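Local coordinates for protein peptidoglycan glycosyltransferase (Burkholderia ambifaria, PDB 5UY7) that belongs to the penicillin-binding protein family and has, in its modelled part, the beta-lactamase-like fold of that family, at residues 204-209 and 520-525; 281-286 and 338-343; 310-315 and 321-326; 352-357 and 393-398. One frame throughout, in Å; residues are numbered along the deposited sequence.

The contacts fasten different parts of one penicillin-binding fold. Interaction 1 pairs helices near the two ends of the modelled chain, beside the five-stranded sheet, and its chain span encloses the other three. Interaction 2 ties two helix ends at the surface, and its centre lies 36 Å from that of interaction 1, across the middle of the molecule. Interaction 3 falls between the two segments of interaction 2 in sequence; their nearest atoms are about 7 Å apart. It contains S324, part of a pattern consistent with the active-site SxN motif of this family. Interaction 4 joins a loop to helix 390-401 by packing and water bridges, with its nearest atoms about 8 Å from interaction 3.

Interaction 1. Residues 204-209 and 520-525; sequences QYIAYA and AGDTMR
Within 204-209 and 520-525, both helical, the nearest CA atoms are those of I206 and D522, 6.8 Å apart. The touching is done mainly by I206, whose CB points at the partner helix. Its first torsion (chi1 -75°) places CG2 anti to the backbone N, and from there this methyl reaches 3.5 Å from D522 CB. I206 CD1, at the end of the longer branch, rests 3.6 Å from D522 O. The same I206 CG2 is 4.0 Å from T523 OG1, a hydroxyl already engaged by I519 O one turn back.

The carboxylate of D522 is held from two directions. R525 NH2 donates to D522 OD1 over 2.8 Å (156° at the hydrogen), as a salt bridge one turn along the helix; D522 OD1, which offers its anti lone pair, lies close to the plane of the R525 guanidinium. The same guanidinium carries G521 O over its centre. D522 OD2 bonds N210 ND2, which also reaches I206 O, making N210 a polar bridge between the helices next to the apolar touch.

Around this junction, Q204 and A207 lean on A237 and V239 of strand 235-241, while T523 and M524 pack on I492 of strand 492-499. Helices 201-217 and 509-526 thus lie against the central sheet, as the terminal helices do in beta-lactamase-like folds.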
loop_
_atom_site.group_PDB
_atom_site.type_symbol
_atom_site.label_atom_id
_atom_site.label_comp_id
_atom_site.label_asym_id
_atom_site.label_seq_id
_atom_site.Cartn_x
_atom_site.Cartn_y
_atom_site.Cartn_z
ATOM N N GLN A 204 -8.032 17.702 4.971
ATOM C CA GLN A 204 -7.205 17.624 6.171
ATOM C C GLN A 204 -8.069 17.400 7.409
ATOM O O GLN A 204 -7.734 16.575 8.267
ATOM C CB GLN A 204 -6.372 18.906 6.313
ATOM C CG GLN A 204 -5.450 18.948 7.526
ATOM C CD GLN A 204 -4.141 18.227 7.280
ATOM O OE1 GLN A 204 -3.985 17.560 6.263
ATOM N NE2 GLN A 204 -3.188 18.371 8.202
ATOM N N TYR A 205 -9.193 18.120 7.514
ATOM C CA TYR A 205 -10.092 17.910 8.645
ATOM C C TYR A 205 -10.675 16.501 8.631
ATOM O O TYR A 205 -10.781 15.852 9.683
ATOM C CB TYR A 205 -11.213 18.951 8.642
ATOM C CG TYR A 205 -12.278 18.627 9.657
ATOM C CD1 TYR A 205 -12.045 18.804 11.012
ATOM C CD2 TYR A 205 -13.494 18.083 9.263
ATOM C CE1 TYR A 205 -13.019 18.483 11.951
ATOM C CE2 TYR A 205 -14.447 17.755 10.177
ATOM C CZ TYR A 205 -14.211 17.952 11.515
ATOM O OH TYR A 205 -15.194 17.623 12.405
ATOM N N ILE A 206 -11.069 16.013 7.451
ATOM C CA ILE A 206 -11.606 14.656 7.347
ATOM C C ILE A 206 -10.589 13.646 7.853
ATOM O O ILE A 206 -10.912 12.742 8.635
ATOM C CB ILE A 206 -12.016 14.351 5.896
ATOM C CG1 ILE A 206 -13.324 15.058 5.557
ATOM C CG2 ILE A 206 -12.142 12.851 5.683
ATOM C CD1 ILE A 206 -13.634 15.051 4.078
ATOM N N ALA A 207 -9.337 13.786 7.408
ATOM C CA ALA A 207 -8.293 12.867 7.839
ATOM C C ALA A 207 -8.035 12.993 9.333
ATOM O O ALA A 207 -7.918 11.985 10.042
ATOM C CB ALA A 207 -7.012 13.141 7.050
ATOM N N TYR A 208 -7.965 14.224 9.833
ATOM C CA TYR A 208 -7.709 14.441 11.251
ATOM C C TYR A 208 -8.825 13.865 12.116
ATOM O O TYR A 208 -8.568 13.145 13.090
ATOM C CB TYR A 208 -7.554 15.940 11.507
ATOM C CG TYR A 208 -7.596 16.319 12.954
ATOM C CD1 TYR A 208 -6.458 16.267 13.730
ATOM C CD2 TYR A 208 -8.780 16.744 13.541
ATOM C CE1 TYR A 208 -6.497 16.633 15.065
ATOM C CE2 TYR A 208 -8.830 17.097 14.863
ATOM C CZ TYR A 208 -7.686 17.033 15.619
ATOM O OH TYR A 208 -7.756 17.396 16.944
ATOM N N ALA A 209 -10.075 14.195 11.789
ATOM C CA ALA A 209 -11.196 13.765 12.617
ATOM C C ALA A 209 -11.282 12.248 12.683
ATOM O O ALA A 209 -11.480 11.672 13.761
ATOM C CB ALA A 209 -12.493 14.350 12.068
ATOM N N ALA A 520 -11.483 7.598 2.999
ATOM C CA ALA A 520 -11.742 7.498 1.566
ATOM C C ALA A 520 -13.186 7.869 1.240
ATOM O O ALA A 520 -13.447 8.658 0.324
ATOM C CB ALA A 520 -11.427 6.083 1.073
ATOM N N GLY A 521 -14.138 7.296 1.974
ATOM C CA GLY A 521 -15.539 7.594 1.708
ATOM C C GLY A 521 -15.890 9.048 1.970
ATOM O O GLY A 521 -16.583 9.689 1.169
ATOM N N ASP A 522 -15.424 9.582 3.101
ATOM C CA ASP A 522 -15.712 10.976 3.422
ATOM C C ASP A 522 -15.131 11.896 2.360
ATOM O O ASP A 522 -15.743 12.917 2.014
ATOM C CB ASP A 522 -15.152 11.354 4.794
ATOM C CG ASP A 522 -15.929 10.751 5.952
ATOM O OD1 ASP A 522 -16.988 10.119 5.736
ATOM O OD2 ASP A 522 -15.480 10.932 7.105
ATOM N N THR A 523 -13.935 11.565 1.860
ATOM C CA THR A 523 -13.302 12.387 0.830
ATOM C C THR A 523 -14.052 12.293 -0.492
ATOM O O THR A 523 -14.284 13.320 -1.140
ATOM C CB THR A 523 -11.834 11.979 0.657
ATOM O OG1 THR A 523 -11.147 12.195 1.893
ATOM C CG2 THR A 523 -11.166 12.812 -0.437
ATOM N N MET A 524 -14.438 11.078 -0.914
ATOM C CA MET A 524 -15.292 10.945 -2.097
ATOM C C MET A 524 -16.524 11.835 -1.993
ATOM O O MET A 524 -16.865 12.561 -2.935
ATOM C CB MET A 524 -15.745 9.496 -2.289
ATOM C CG MET A 524 -14.674 8.470 -2.492
ATOM S SD MET A 524 -13.994 8.493 -4.144
ATOM C CE MET A 524 -12.590 9.585 -3.889
ATOM N N ARG A 525 -17.235 11.761 -0.865
ATOM C CA ARG A 525 -18.448 12.552 -0.725
ATOM C C ARG A 525 -18.137 14.041 -0.792
ATOM O O ARG A 525 -18.859 14.801 -1.444
ATOM C CB ARG A 525 -19.166 12.208 0.584
ATOM C CG ARG A 525 -19.935 10.889 0.534
ATOM C CD ARG A 525 -20.678 10.635 1.857
ATOM N NE ARG A 525 -19.765 10.171 2.900
ATOM C CZ ARG A 525 -19.305 8.929 2.972
ATOM N NH1 ARG A 525 -19.682 8.041 2.065
ATOM N NH2 ARG A 525 -18.474 8.573 3.941
#

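Interaction 2. Residues 281-286 and 338-343; sequences LDLHRV and PEEMWN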
loop_
_atom_site.group_PDB
_atom_site.type_symbol
_atom_site.label_atom_id
_atom_site.label_comp_id
_atom_site.label_asym_id
_atom_site.label_seq_id
_atom_site.Cartn_x
_atom_site.Cartn_y
_atom_site.Cartn_z
ATOM N N LEU A 281 3.787 -9.733 -13.269
ATOM C CA LEU A 281 2.944 -9.465 -14.435
ATOM C C LEU A 281 3.694 -8.643 -15.478
ATOM O O LEU A 281 3.672 -8.960 -16.675
ATOM C CB LEU A 281 1.672 -8.722 -14.008
ATOM C CG LEU A 281 0.719 -9.516 -13.114
ATOM C CD1 LEU A 281 -0.354 -8.583 -12.550
ATOM C CD2 LEU A 281 0.074 -10.629 -13.942
ATOM N N ASP A 282 4.359 -7.571 -15.034
ATOM C CA ASP A 282 5.020 -6.657 -15.956
ATOM C C ASP A 282 6.151 -7.346 -16.709
ATOM O O ASP A 282 6.406 -7.039 -17.882
ATOM C CB ASP A 282 5.549 -5.447 -15.186
ATOM C CG ASP A 282 5.350 -4.142 -15.927
ATOM O OD1 ASP A 282 4.232 -3.908 -16.440
ATOM O OD2 ASP A 282 6.315 -3.356 -15.991
ATOM N N LEU A 283 6.855 -8.265 -16.046
ATOM C CA LEU A 283 7.927 -9.025 -16.680
ATOM C C LEU A 283 7.408 -10.205 -17.484
ATOM O O LEU A 283 8.220 -10.942 -18.060
ATOM C CB LEU A 283 8.920 -9.513 -15.620
ATOM C CG LEU A 283 9.681 -8.385 -14.924
ATOM C CD1 LEU A 283 10.564 -8.908 -13.797
ATOM C CD2 LEU A 283 10.515 -7.641 -15.958
ATOM N N HIS A 284 6.086 -10.393 -17.541
ATOM C CA HIS A 284 5.443 -11.483 -18.270
ATOM C C HIS A 284 5.778 -12.852 -17.684
ATOM O O HIS A 284 5.663 -13.867 -18.376
ATOM C CB HIS A 284 5.798 -11.436 -19.767
ATOM C CG HIS A 284 5.643 -10.074 -20.376
ATOM N ND1 HIS A 284 4.425 -9.432 -20.461
ATOM C CD2 HIS A 284 6.552 -9.228 -20.918
ATOM C CE1 HIS A 284 4.589 -8.253 -21.036
ATOM N NE2 HIS A 284 5.870 -8.104 -21.322
ATOM N N ARG A 285 6.179 -12.907 -16.406
ATOM C CA ARG A 285 6.455 -14.197 -15.772
ATOM C C ARG A 285 5.172 -14.944 -15.428
ATOM O O ARG A 285 5.143 -16.182 -15.460
ATOM C CB ARG A 285 7.291 -14.003 -14.501
ATOM C CG ARG A 285 8.606 -13.268 -14.718
ATOM C CD ARG A 285 9.640 -14.115 -15.477
ATOM N NE ARG A 285 10.559 -13.221 -16.177
ATOM C CZ ARG A 285 11.560 -12.581 -15.583
ATOM N NH1 ARG A 285 11.798 -12.786 -14.296
ATOM N NH2 ARG A 285 12.318 -11.737 -16.267
ATOM N N VAL A 286 4.120 -14.213 -15.076
ATOM C CA VAL A 286 2.812 -14.779 -14.785
ATOM C C VAL A 286 1.769 -13.892 -15.445
ATOM O O VAL A 286 2.052 -12.771 -15.874
ATOM C CB VAL A 286 2.512 -14.881 -13.273
ATOM C CG1 VAL A 286 3.595 -15.663 -12.545
ATOM C CG2 VAL A 286 2.378 -13.487 -12.659
ATOM N N PRO A 338 16.855 -11.271 -8.053
ATOM C CA PRO A 338 17.053 -10.179 -7.084
ATOM C C PRO A 338 17.235 -8.819 -7.735
ATOM O O PRO A 338 16.616 -7.841 -7.297
ATOM C CB PRO A 338 18.312 -10.628 -6.330
ATOM C CG PRO A 338 18.248 -12.109 -6.376
ATOM C CD PRO A 338 17.664 -12.456 -7.725
ATOM N N GLU A 339 18.055 -8.736 -8.788
ATOM C CA GLU A 339 18.264 -7.454 -9.453
ATOM C C GLU A 339 16.955 -6.889 -9.995
ATOM O O GLU A 339 16.728 -5.674 -9.937
ATOM C CB GLU A 339 19.292 -7.608 -10.575
ATOM C CG GLU A 339 19.625 -6.296 -11.259
ATOM C CD GLU A 339 20.724 -6.440 -12.284
ATOM O OE1 GLU A 339 21.012 -7.589 -12.684
ATOM O OE2 GLU A 339 21.301 -5.408 -12.690
ATOM N N GLU A 340 16.077 -7.752 -10.515
ATOM C CA GLU A 340 14.799 -7.282 -11.046
ATOM C C GLU A 340 13.929 -6.700 -9.942
ATOM O O GLU A 340 13.341 -5.622 -10.097
ATOM C CB GLU A 340 14.062 -8.428 -11.749
ATOM C CG GLU A 340 14.691 -8.821 -13.066
ATOM C CD GLU A 340 14.130 -10.105 -13.640
ATOM O OE1 GLU A 340 13.640 -10.958 -12.870
ATOM O OE2 GLU A 340 14.195 -10.265 -14.876
ATOM N N MET A 341 13.838 -7.399 -8.811
ATOM C CA MET A 341 13.000 -6.912 -7.724
ATOM C C MET A 341 13.595 -5.656 -7.093
ATOM O O MET A 341 12.862 -4.714 -6.768
ATOM C CB MET A 341 12.804 -8.013 -6.681
ATOM C CG MET A 341 12.073 -9.240 -7.235
ATOM S SD MET A 341 11.598 -10.413 -5.942
ATOM C CE MET A 341 10.342 -9.477 -5.075
ATOM N N TRP A 342 14.920 -5.618 -6.931
ATOM C CA TRP A 342 15.564 -4.427 -6.381
ATOM C C TRP A 342 15.331 -3.214 -7.270
ATOM O O TRP A 342 15.057 -2.114 -6.774
ATOM C CB TRP A 342 17.068 -4.672 -6.202
ATOM C CG TRP A 342 17.802 -3.530 -5.550
ATOM C CD1 TRP A 342 18.124 -3.413 -4.226
ATOM C CD2 TRP A 342 18.320 -2.350 -6.192
ATOM N NE1 TRP A 342 18.793 -2.234 -4.003
ATOM C CE2 TRP A 342 18.927 -1.563 -5.191
ATOM C CE3 TRP A 342 18.312 -1.876 -7.513
ATOM C CZ2 TRP A 342 19.537 -0.335 -5.466
ATOM C CZ3 TRP A 342 18.919 -0.650 -7.785
ATOM C CH2 TRP A 342 19.519 0.104 -6.764
ATOM N N ASN A 343 15.448 -3.380 -8.586
ATOM C CA ASN A 343 15.181 -2.244 -9.458
ATOM C C ASN A 343 13.737 -1.781 -9.343
ATOM O O ASN A 343 13.463 -0.578 -9.417
ATOM C CB ASN A 343 15.535 -2.577 -10.903
ATOM C CG ASN A 343 16.980 -2.242 -11.216
ATOM O OD1 ASN A 343 17.362 -1.064 -11.284
ATOM N ND2 ASN A 343 17.799 -3.268 -11.365
#
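Ionic pairing between R285 and E340 dominates this surface contact. The guanidinium meets the carboxylate end-on, one nitrogen to each oxygen: R285 NH2 donates to E340 OE2 at 2.8 Å and 171°, and R285 NH1 to E340 OE1 at 3.0 Å and 163°. Both oxygens lie close to the guanidinium plane and are approached on their syn sides, but the two flat groups are turned 31° apart, so each nitrogen sits somewhat out of the carboxylate plane. Further bonds fix the pair: R285 NH1 also reaches T335 O, and E340 OE1 also reaches R337 N. With its carboxylate turned back to the start of helix 338-347, E340 would probably gain stabilisation of its negative charge from the helix end as well as from the arginine.

Van der Waals packing comes from L283. Its methyl CD1 is 3.8 Å from the carboxylate carbon E340 CD and 4.1 Å from the aliphatic E340 CB, and L283 CB stands 3.9 Å above one face of the R285 guanidinium, offset toward the rim. The leucine therefore lies against both halves of the salt bridge.

Backbone geometry explains how the arginine is presented. Helix 273-282 ends in a Schellman motif with H284 at positive phi; H284 N bonds L281 O at 2.9 Å, and the chain turns to bring R285 alongside L283.

Behind the contact, L281 packs on T430, E433, V434 and M437 of helix 428-442, and M341 rests on L279 of helix 273-282 and on Q377 of helix 374-381. The salt bridge thus closes the outer side of a helical cluster.

Interaction 3. Residues 310-315 and 321-326; sequences AGFGTL and IQKSSN
S325 OG is gripped by two groups, D308 OD2 and G328 N, the second bond being the N-cap of the helix that begins at N326. With OG anti to the backbone N (chi1 172°), the hydroxyl serves these partners while S325 CB is left to pack against L315 CD1 at 4.1 Å. The F312 ring meets the same CB more loosely.

The larger part of the contact is a CH-pi interaction. K323 CB stands 3.7 Å from the centroid of the F312 ring and only 3° from the ring normal, over the middle of one face. K323 CD follows, 3.9 Å from F312 CE1, and K323 O lies 3.6 Å from F312 CE2. The opposite face has A310 O above it, displaced toward the rim, so the ring is layered between its own loop and the lysine. A bend at chi2 (-62°) turns the lysine chain along the ring; beyond it the chain runs extended, carrying NZ away to G445 O. L315 crosses that chain at about a right angle, its CD2 4.1 Å from K323 CG.

S324 has positive phi, in a Schellman motif at the end of the helix. Its OG bonds K461 NZ, while S324 O and N326 OD1 both meet K273 NZ, an arrangement consistent with the SxN motif of a penicillin-binding active site. The contact is mostly apolar, with the K323 carbonyl also against the ring: aliphatic carbons and an aromatic face back this turn, while K323 NZ and S324 OG have partners distant in sequence and S325 OG nearby ones.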
loop_
_atom_site.group_PDB
_atom_site.type_symbol
_atom_site.label_atom_id
_atom_site.label_comp_id
_atom_site.label_asym_id
_atom_site.label_seq_id
_atom_site.Cartn_x
_atom_site.Cartn_y
_atom_site.Cartn_z
ATOM N N ALA A 310 -4.190 -19.627 6.424
ATOM C CA ALA A 310 -5.040 -20.795 6.264
ATOM C C ALA A 310 -4.459 -21.630 5.134
ATOM O O ALA A 310 -3.442 -21.268 4.535
ATOM C CB ALA A 310 -6.490 -20.388 5.981
ATOM N N GLY A 311 -5.108 -22.755 4.846
ATOM C CA GLY A 311 -4.735 -23.569 3.703
ATOM C C GLY A 311 -5.527 -23.194 2.464
ATOM O O GLY A 311 -6.640 -23.688 2.261
ATOM N N PHE A 312 -4.965 -22.331 1.622
ATOM C CA PHE A 312 -5.723 -21.757 0.519
ATOM C C PHE A 312 -5.724 -22.622 -0.732
ATOM O O PHE A 312 -6.524 -22.367 -1.641
ATOM C CB PHE A 312 -5.181 -20.364 0.179
ATOM C CG PHE A 312 -5.368 -19.356 1.283
ATOM C CD1 PHE A 312 -6.635 -19.057 1.761
ATOM C CD2 PHE A 312 -4.278 -18.684 1.820
ATOM C CE1 PHE A 312 -6.812 -18.121 2.770
ATOM C CE2 PHE A 312 -4.445 -17.740 2.827
ATOM C CZ PHE A 312 -5.716 -17.460 3.305
ATOM N N GLY A 313 -4.857 -23.628 -0.808
ATOM C CA GLY A 313 -4.863 -24.503 -1.957
ATOM C C GLY A 313 -4.367 -23.812 -3.218
ATOM O O GLY A 313 -3.490 -22.945 -3.190
ATOM N N THR A 314 -4.946 -24.215 -4.347
ATOM C CA THR A 314 -4.569 -23.654 -5.635
ATOM C C THR A 314 -5.254 -22.308 -5.822
ATOM O O THR A 314 -6.484 -22.215 -5.736
ATOM C CB THR A 314 -4.954 -24.600 -6.770
ATOM O OG1 THR A 314 -4.437 -25.907 -6.502
ATOM C CG2 THR A 314 -4.389 -24.088 -8.091
ATOM N N LEU A 315 -4.459 -21.270 -6.067
ATOM C CA LEU A 315 -4.960 -19.922 -6.276
ATOM C C LEU A 315 -4.525 -19.427 -7.647
ATOM O O LEU A 315 -3.486 -19.837 -8.169
ATOM C CB LEU A 315 -4.434 -18.950 -5.211
ATOM C CG LEU A 315 -4.800 -19.247 -3.757
ATOM C CD1 LEU A 315 -4.095 -18.277 -2.814
ATOM C CD2 LEU A 315 -6.316 -19.184 -3.597
ATOM N N ILE A 321 -3.362 -12.298 -4.237
ATOM C CA ILE A 321 -3.614 -10.986 -3.651
ATOM C C ILE A 321 -4.869 -11.018 -2.788
ATOM O O ILE A 321 -4.870 -10.531 -1.653
ATOM C CB ILE A 321 -3.713 -9.915 -4.756
ATOM C CG1 ILE A 321 -2.353 -9.737 -5.433
ATOM C CG2 ILE A 321 -4.205 -8.594 -4.176
ATOM C CD1 ILE A 321 -1.241 -9.309 -4.465
ATOM N N GLN A 322 -5.952 -11.607 -3.311
ATOM C CA GLN A 322 -7.212 -11.689 -2.572
ATOM C C GLN A 322 -7.034 -12.303 -1.184
ATOM O O GLN A 322 -7.592 -11.805 -0.196
ATOM C CB GLN A 322 -8.218 -12.508 -3.388
ATOM C CG GLN A 322 -9.585 -12.671 -2.751
ATOM C CD GLN A 322 -10.349 -13.798 -3.401
ATOM O OE1 GLN A 322 -9.767 -14.837 -3.722
ATOM N NE2 GLN A 322 -11.642 -13.597 -3.628
ATOM N N LYS A 323 -6.275 -13.394 -1.091
ATOM C CA LYS A 323 -6.116 -14.140 0.154
ATOM C C LYS A 323 -4.898 -13.705 0.960
ATOM O O LYS A 323 -4.685 -14.223 2.067
ATOM C CB LYS A 323 -6.024 -15.640 -0.157
ATOM C CG LYS A 323 -7.255 -16.200 -0.881
ATOM C CD LYS A 323 -8.519 -16.065 -0.037
ATOM C CE LYS A 323 -9.698 -16.746 -0.722
ATOM N NZ LYS A 323 -10.945 -16.609 0.074
ATOM N N SER A 324 -4.103 -12.773 0.433
ATOM C CA SER A 324 -2.913 -12.262 1.113
ATOM C C SER A 324 -1.948 -13.394 1.456
ATOM O O SER A 324 -1.393 -13.455 2.550
ATOM C CB SER A 324 -3.292 -11.474 2.371
ATOM O OG SER A 324 -2.220 -10.632 2.771
ATOM N N SER A 325 -1.720 -14.276 0.481
ATOM C CA SER A 325 -0.918 -15.476 0.708
ATOM C C SER A 325 0.575 -15.142 0.698
ATOM O O SER A 325 1.094 -14.629 -0.300
ATOM C CB SER A 325 -1.248 -16.511 -0.373
ATOM O OG SER A 325 -0.373 -17.631 -0.310
ATOM N N ASN A 326 1.267 -15.429 1.809
ATOM C CA ASN A 326 2.728 -15.342 1.830
ATOM C C ASN A 326 3.360 -16.363 0.901
ATOM O O ASN A 326 4.358 -16.069 0.231
ATOM C CB ASN A 326 3.265 -15.590 3.239
ATOM C CG ASN A 326 3.009 -14.443 4.175
ATOM O OD1 ASN A 326 2.603 -13.365 3.753
ATOM N ND2 ASN A 326 3.267 -14.664 5.463
#

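Interaction 4. Residues 352-357 and 393-398; sequences QAPKVG and LARAYT
Before R395 comes against P354 and Q352, the helix passes through L393, whose side chain packs inward on I271 and on V482 of strand 477-485.

R395 alone carries the direct contact. Its CG is anti to the backbone N (chi1 175°), and the chain stays extended until it bends at chi3 (56°), which delivers the guanidinium to the loop. There R395 NH2 is 4.0 Å from P354 CG, at a slant to the group, and likewise 4.0 Å from Q352 O, near the guanidinium plane but too far for a hydrogen bond; that carbonyl is bound by Q392 NE2. Two waters supply the polar links. Water 1 donates to A353 O at 2.9 Å and accepts from R395 NH1 at 3.0 Å. Water 2 accepts from K355 N at 2.7 Å and, weakly, from R395 NH1 at 3.2 Å. R395 was deposited in two conformers, so these details apply to one of them.

A396 and Y397 turn from the loop toward helix 273-282: A396 touches F275, and the Y397 ring meets that of F275 edge-to-face while its OH bonds I271 O. T398 then folds back on the arginine's backbone, its OG1 donating in the carbonyl plane to R395 O over 2.6 Å; the same oxygen takes T398 N, and OG1 also meets M407 N.

The helix is therefore firmly seated on its inner side, whereas its hold on loop 352-357 combines van der Waals contact with P354 and water-mediated bonds to the backbone. One of those bonds is weak, consistent with a modest attachment.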
loop_
_atom_site.group_PDB
_atom_site.type_symbol
_atom_site.label_atom_id
_atom_site.label_comp_id
_atom_site.label_asym_id
_atom_site.label_seq_id
_atom_site.Cartn_x
_atom_site.Cartn_y
_atom_site.Cartn_z
ATOM N N GLN A 352 15.168 5.434 -0.521
ATOM C CA GLN A 352 15.567 6.776 -0.909
ATOM C C GLN A 352 14.698 7.764 -0.153
ATOM O O GLN A 352 13.470 7.640 -0.149
ATOM C CB GLN A 352 15.409 6.986 -2.414
ATOM C CG GLN A 352 16.060 5.913 -3.258
ATOM C CD GLN A 352 15.378 5.755 -4.597
ATOM O OE1 GLN A 352 15.496 6.615 -5.470
ATOM N NE2 GLN A 352 14.644 4.659 -4.761
ATOM N N ALA A 353 15.324 8.745 0.468
ATOM C CA ALA A 353 14.566 9.692 1.262
ATOM C C ALA A 353 13.749 10.600 0.353
ATOM O O ALA A 353 14.289 11.143 -0.622
ATOM C CB ALA A 353 15.503 10.522 2.130
ATOM N N PRO A 354 12.463 10.793 0.629
ATOM C CA PRO A 354 11.690 11.779 -0.130
ATOM C C PRO A 354 12.343 13.150 -0.051
ATOM O O PRO A 354 12.853 13.555 0.996
ATOM C CB PRO A 354 10.324 11.768 0.561
ATOM C CG PRO A 354 10.240 10.419 1.204
ATOM C CD PRO A 354 11.639 10.084 1.624
ATOM N N LYS A 355 12.344 13.857 -1.178
ATOM C CA LYS A 355 12.889 15.210 -1.263
ATOM C C LYS A 355 11.715 16.165 -1.459
ATOM O O LYS A 355 11.468 16.667 -2.556
ATOM C CB LYS A 355 13.914 15.323 -2.399
ATOM N N VAL A 356 10.983 16.414 -0.372
ATOM C CA VAL A 356 9.770 17.214 -0.421
ATOM C C VAL A 356 9.852 18.440 0.481
ATOM O O VAL A 356 8.844 19.116 0.695
ATOM C CB VAL A 356 8.529 16.365 -0.081
ATOM C CG1 VAL A 356 8.411 15.208 -1.052
ATOM C CG2 VAL A 356 8.608 15.851 1.345
ATOM N N GLY A 357 11.035 18.748 1.005
ATOM C CA GLY A 357 11.206 19.954 1.787
ATOM C C GLY A 357 11.422 19.693 3.261
ATOM O O GLY A 357 12.296 20.301 3.882
ATOM N N LEU A 393 5.136 4.554 1.112
ATOM C CA LEU A 393 4.103 3.627 0.650
ATOM C C LEU A 393 2.989 4.357 -0.088
ATOM O O LEU A 393 2.499 3.877 -1.120
ATOM C CB LEU A 393 3.525 2.850 1.834
ATOM C CG LEU A 393 4.462 1.817 2.470
ATOM C CD1 LEU A 393 3.787 1.224 3.708
ATOM C CD2 LEU A 393 4.827 0.719 1.465
ATOM N N ALA A 394 2.559 5.504 0.433
ATOM C CA ALA A 394 1.528 6.273 -0.257
ATOM C C ALA A 394 1.987 6.640 -1.661
ATOM O O ALA A 394 1.248 6.454 -2.635
ATOM C CB ALA A 394 1.172 7.527 0.542
ATOM N N ARG A 395 3.230 7.118 -1.789
ATOM C CA ARG A 395 3.761 7.466 -3.105
ATOM C C ARG A 395 3.845 6.241 -4.005
ATOM O O ARG A 395 3.456 6.293 -5.182
ATOM C CB ARG A 395 5.134 8.124 -2.954
ATOM C CG ARG A 395 5.829 8.416 -4.273
ATOM C CD ARG A 395 7.170 9.113 -4.055
ATOM N NE ARG A 395 8.050 8.347 -3.175
ATOM C CZ ARG A 395 9.223 8.780 -2.723
ATOM N NH1 ARG A 395 9.669 9.983 -3.063
ATOM N NH2 ARG A 395 9.949 8.009 -1.927
ATOM N N ALA A 396 4.349 5.126 -3.468
ATOM C CA ALA A 396 4.451 3.906 -4.268
ATOM C C ALA A 396 3.094 3.476 -4.815
ATOM O O ALA A 396 2.993 3.053 -5.974
ATOM C CB ALA A 396 5.080 2.785 -3.436
ATOM N N TYR A 397 2.026 3.595 -4.012
ATOM C CA TYR A 397 0.718 3.152 -4.495
ATOM C C TYR A 397 0.172 4.053 -5.600
ATOM O O TYR A 397 -0.715 3.622 -6.347
ATOM C CB TYR A 397 -0.280 3.030 -3.328
ATOM C CG TYR A 397 -0.328 1.611 -2.777
ATOM C CD1 TYR A 397 0.747 1.088 -2.060
ATOM C CD2 TYR A 397 -1.422 0.783 -3.013
ATOM C CE1 TYR A 397 0.733 -0.224 -1.588
ATOM C CE2 TYR A 397 -1.450 -0.523 -2.533
ATOM C CZ TYR A 397 -0.371 -1.015 -1.817
ATOM O OH TYR A 397 -0.405 -2.322 -1.360
ATOM N N THR A 398 0.691 5.282 -5.749
ATOM C CA THR A 398 0.250 6.083 -6.887
ATOM C C THR A 398 0.675 5.442 -8.194
ATOM O O THR A 398 0.027 5.671 -9.211
ATOM C CB THR A 398 0.757 7.540 -6.834
ATOM O OG1 THR A 398 2.188 7.589 -7.004
ATOM C CG2 THR A 398 0.326 8.227 -5.519
HETATM O O HOH W 1 12.684 10.291 -2.912
HETATM O O HOH W 2 11.500 12.569 -3.417
#